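Local coordinates for protein cysteine desulfurase (Stenotrophomonas maltophilia, PDB 6WCI) that probably removes sulfur from L-cysteine, with pyridoxal 5'-phosphate as cofactor, to give L-alanine and a persulfide on a sulfur carrier, at residues N406-A409 / E410-R413. Numbering follows the deposited sequence. Where two conformers were deposited one is given.
Sequences NTHA and EIER. With SO4 (sulfate ion), chain E.
Thr-407 and Glu-410 exchange side-chain-to-backbone hydrogen bonds at the start of helix 408-422. Thr-407 OG1 accepts from Glu-410 N at 3.0 Å, nearly straight at 166°. A chi1 of 69° tucks the hydroxyl over the backbone, flanked by N and C of its own residue, where it can meet that N-H. In return Glu-410 OE1 takes the N-H of Thr-407, with N and OE1 3.2 Å apart. The glutamate reaches back with CG beside its own backbone N (chi1 -79°) and the chain extended beyond, a length that suits the span. A second donor meets the same oxygen: Asn-406 ND2 lies 2.9 Å from Glu-410 OE1, on its syn side, while Thr-407 N comes from above the opposite face of the carboxylate. With OE1 gripped from opposite faces, the carboxylate is further held by a salt bridge from OE2 to Arg-30, which probably favours its charged form. Asn-406 is itself oriented by Ala-403 N, which bonds to its OD1.

Behind the cap the regular helical bonds begin, with Ile-411 N donating to Thr-407 O and Arg-413 N to Ala-409 O at 2.9 Å. Ile-411 runs alongside His-408, and Ile-411 CD1 lies 4.0 Å from His-408 ND1. Both rest on Leu-328 of helix 318-336; the aliphatic branch suits this buried face, whereas the imidazole also bonds to His-331 through ND1. His-408 N donates to O2 of a sulfate, probably from the crystallisation liquor, at 2.8 Å; Arg-324 also holds this anion, which sits where the helix dipole would favour negative charge. Reciprocal bonding between Thr-407 and Glu-410 defines a capping box, here closing the N-terminus of the C-terminal helix of this class-V aminotransferase family member.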
ATOM      1  N   ASN B 406     -21.951   4.413  16.868  1.00 55.07           N
ATOM      2  CA  ASN B 406     -22.591   3.569  17.861  1.00 49.87           C
ATOM      3  C   ASN B 406     -23.647   4.377  18.610  1.00 60.22           C
ATOM      4  O   ASN B 406     -23.707   5.607  18.516  1.00 60.35           O
ATOM      5  CB  ASN B 406     -21.562   3.000  18.835  1.00 66.58           C
ATOM      6  CG  ASN B 406     -20.618   2.021  18.175  1.00 63.84           C
ATOM      7  OD1 ASN B 406     -19.398   2.208  18.195  1.00 48.20           O
ATOM      8  ND2 ASN B 406     -21.179   0.964  17.586  1.00 48.52           N
ATOM      9  N   THR B 407     -24.492   3.675  19.364  1.00 58.63           N
ATOM     10  CA  THR B 407     -25.628   4.295  20.030  1.00 59.26           C
ATOM     11  C   THR B 407     -25.658   3.919  21.507  1.00 63.46           C
ATOM     12  O   THR B 407     -25.036   2.944  21.940  1.00 58.77           O
ATOM     13  CB  THR B 407     -26.958   3.880  19.384  1.00 60.11           C
ATOM     14  OG1 THR B 407     -27.205   2.496  19.658  1.00 56.46           O
ATOM     15  CG2 THR B 407     -26.914   4.099  17.872  1.00 53.24           C
ATOM     16  N   HIS B 408     -26.406   4.714  22.278  1.00 63.96           N
ATOM     17  CA  HIS B 408     -26.625   4.397  23.689  1.00 65.23           C
ATOM     18  C   HIS B 408     -27.421   3.112  23.852  1.00 65.12           C
ATOM     19  O   HIS B 408     -27.184   2.350  24.798  1.00 65.66           O
ATOM     20  CB  HIS B 408     -27.336   5.559  24.376  1.00 65.15           C
ATOM     21  CG  HIS B 408     -26.496   6.791  24.482  1.00 68.09           C
ATOM     22  ND1 HIS B 408     -25.380   6.861  25.289  1.00 65.45           N
ATOM     23  CD2 HIS B 408     -26.597   7.998  23.875  1.00 65.15           C
ATOM     24  CE1 HIS B 408     -24.829   8.055  25.175  1.00 64.99           C
ATOM     25  NE2 HIS B 408     -25.546   8.765  24.322  1.00 70.75           N
ATOM     26  N   ALA B 409     -28.339   2.845  22.918  1.00 63.13           N
ATOM     27  CA  ALA B 409     -29.087   1.594  22.927  1.00 63.75           C
ATOM     28  C   ALA B 409     -28.159   0.395  22.783  1.00 68.80           C
ATOM     29  O   ALA B 409     -28.293  -0.598  23.510  1.00 64.33           O
ATOM     30  CB  ALA B 409     -30.131   1.610  21.812  1.00 62.60           C
ATOM     31  N   GLU B 410     -27.206   0.466  21.843  1.00 60.37           N
ATOM     32  CA  GLU B 410     -26.225  -0.607  21.713  1.00 59.49           C
ATOM     33  C   GLU B 410     -25.450  -0.809  23.007  1.00 61.27           C
ATOM     34  O   GLU B 410     -25.174  -1.948  23.397  1.00 61.97           O
ATOM     35  CB  GLU B 410     -25.254  -0.310  20.571  1.00 56.71           C
ATOM     36  CG  GLU B 410     -25.803  -0.598  19.178  1.00 54.74           C
ATOM     37  CD  GLU B 410     -24.828  -0.155  18.119  1.00 53.72           C
ATOM     38  OE1 GLU B 410     -23.965   0.684  18.461  1.00 55.00           O
ATOM     39  OE2 GLU B 410     -24.907  -0.645  16.967  1.00 53.67           O
ATOM     40  N   ILE B 411     -25.063   0.287  23.665  1.00 62.06           N
ATOM     41  CA  ILE B 411     -24.380   0.183  24.957  1.00 72.25           C
ATOM     42  C   ILE B 411     -25.204  -0.660  25.922  1.00 66.50           C
ATOM     43  O   ILE B 411     -24.683  -1.563  26.587  1.00 67.54           O
ATOM     44  CB  ILE B 411     -24.096   1.582  25.538  1.00 67.96           C
ATOM     45  CG1 ILE B 411     -23.017   2.299  24.724  1.00 62.37           C
ATOM     46  CG2 ILE B 411     -23.660   1.482  27.012  1.00 67.24           C
ATOM     47  CD1 ILE B 411     -22.888   3.773  25.037  1.00 62.84           C
ATOM     48  N   GLU B 412     -26.511  -0.396  25.991  1.00 67.75           N
ATOM     49  CA  GLU B 412     -27.357  -1.150  26.915  0.62 70.08           C
ATOM     50  C   GLU B 412     -27.483  -2.606  26.480  1.00 70.24           C
ATOM     51  O   GLU B 412     -27.384  -3.514  27.313  1.00 71.32           O
ATOM     52  CB  GLU B 412     -28.735  -0.495  27.035  0.62 71.30           C
ATOM     53  CG  GLU B 412     -28.723   0.889  27.690  0.62 75.17           C
ATOM     54  CD  GLU B 412     -28.301   0.861  29.160  0.62 82.51           C
ATOM     55  OE1 GLU B 412     -27.840   1.904  29.669  0.62 82.89           O
ATOM     56  OE2 GLU B 412     -28.427  -0.199  29.808  0.62 93.91           O
ATOM     57  N   ARG B 413     -27.673  -2.848  25.175  1.00 67.39           N
ATOM     58  CA  ARG B 413     -27.679  -4.214  24.652  1.00 66.63           C
ATOM     59  C   ARG B 413     -26.378  -4.937  24.979  1.00 66.99           C
ATOM     60  O   ARG B 413     -26.377  -6.143  25.246  1.00 67.36           O
ATOM     61  CB  ARG B 413     -27.892  -4.200  23.137  1.00 63.99           C
ATOM     62  CG  ARG B 413     -29.224  -3.641  22.670  1.00 81.96           C
ATOM     63  CD  ARG B 413     -29.407  -3.880  21.174  1.00 82.44           C
ATOM     64  NE  ARG B 413     -29.141  -5.275  20.826  1.00 81.08           N
ATOM     65  CZ  ARG B 413     -30.023  -6.257  20.974  1.00 75.56           C
ATOM     66  NH1 ARG B 413     -31.229  -5.992  21.447  1.00 76.40           N
ATOM     67  NH2 ARG B 413     -29.701  -7.501  20.644  1.00 72.23           N
TER
HETATM   68  S   SO4 E 502     -28.472   7.444  20.559  1.00 82.35           S
HETATM   69  O1  SO4 E 502     -28.609   7.477  19.106  1.00 89.67           O
HETATM   70  O2  SO4 E 502     -27.124   7.019  20.916  1.00 85.18           O
HETATM   71  O3  SO4 E 502     -29.425   6.484  21.127  1.00 74.04           O
HETATM   72  O4  SO4 E 502     -28.704   8.797  21.062  1.00 82.12           O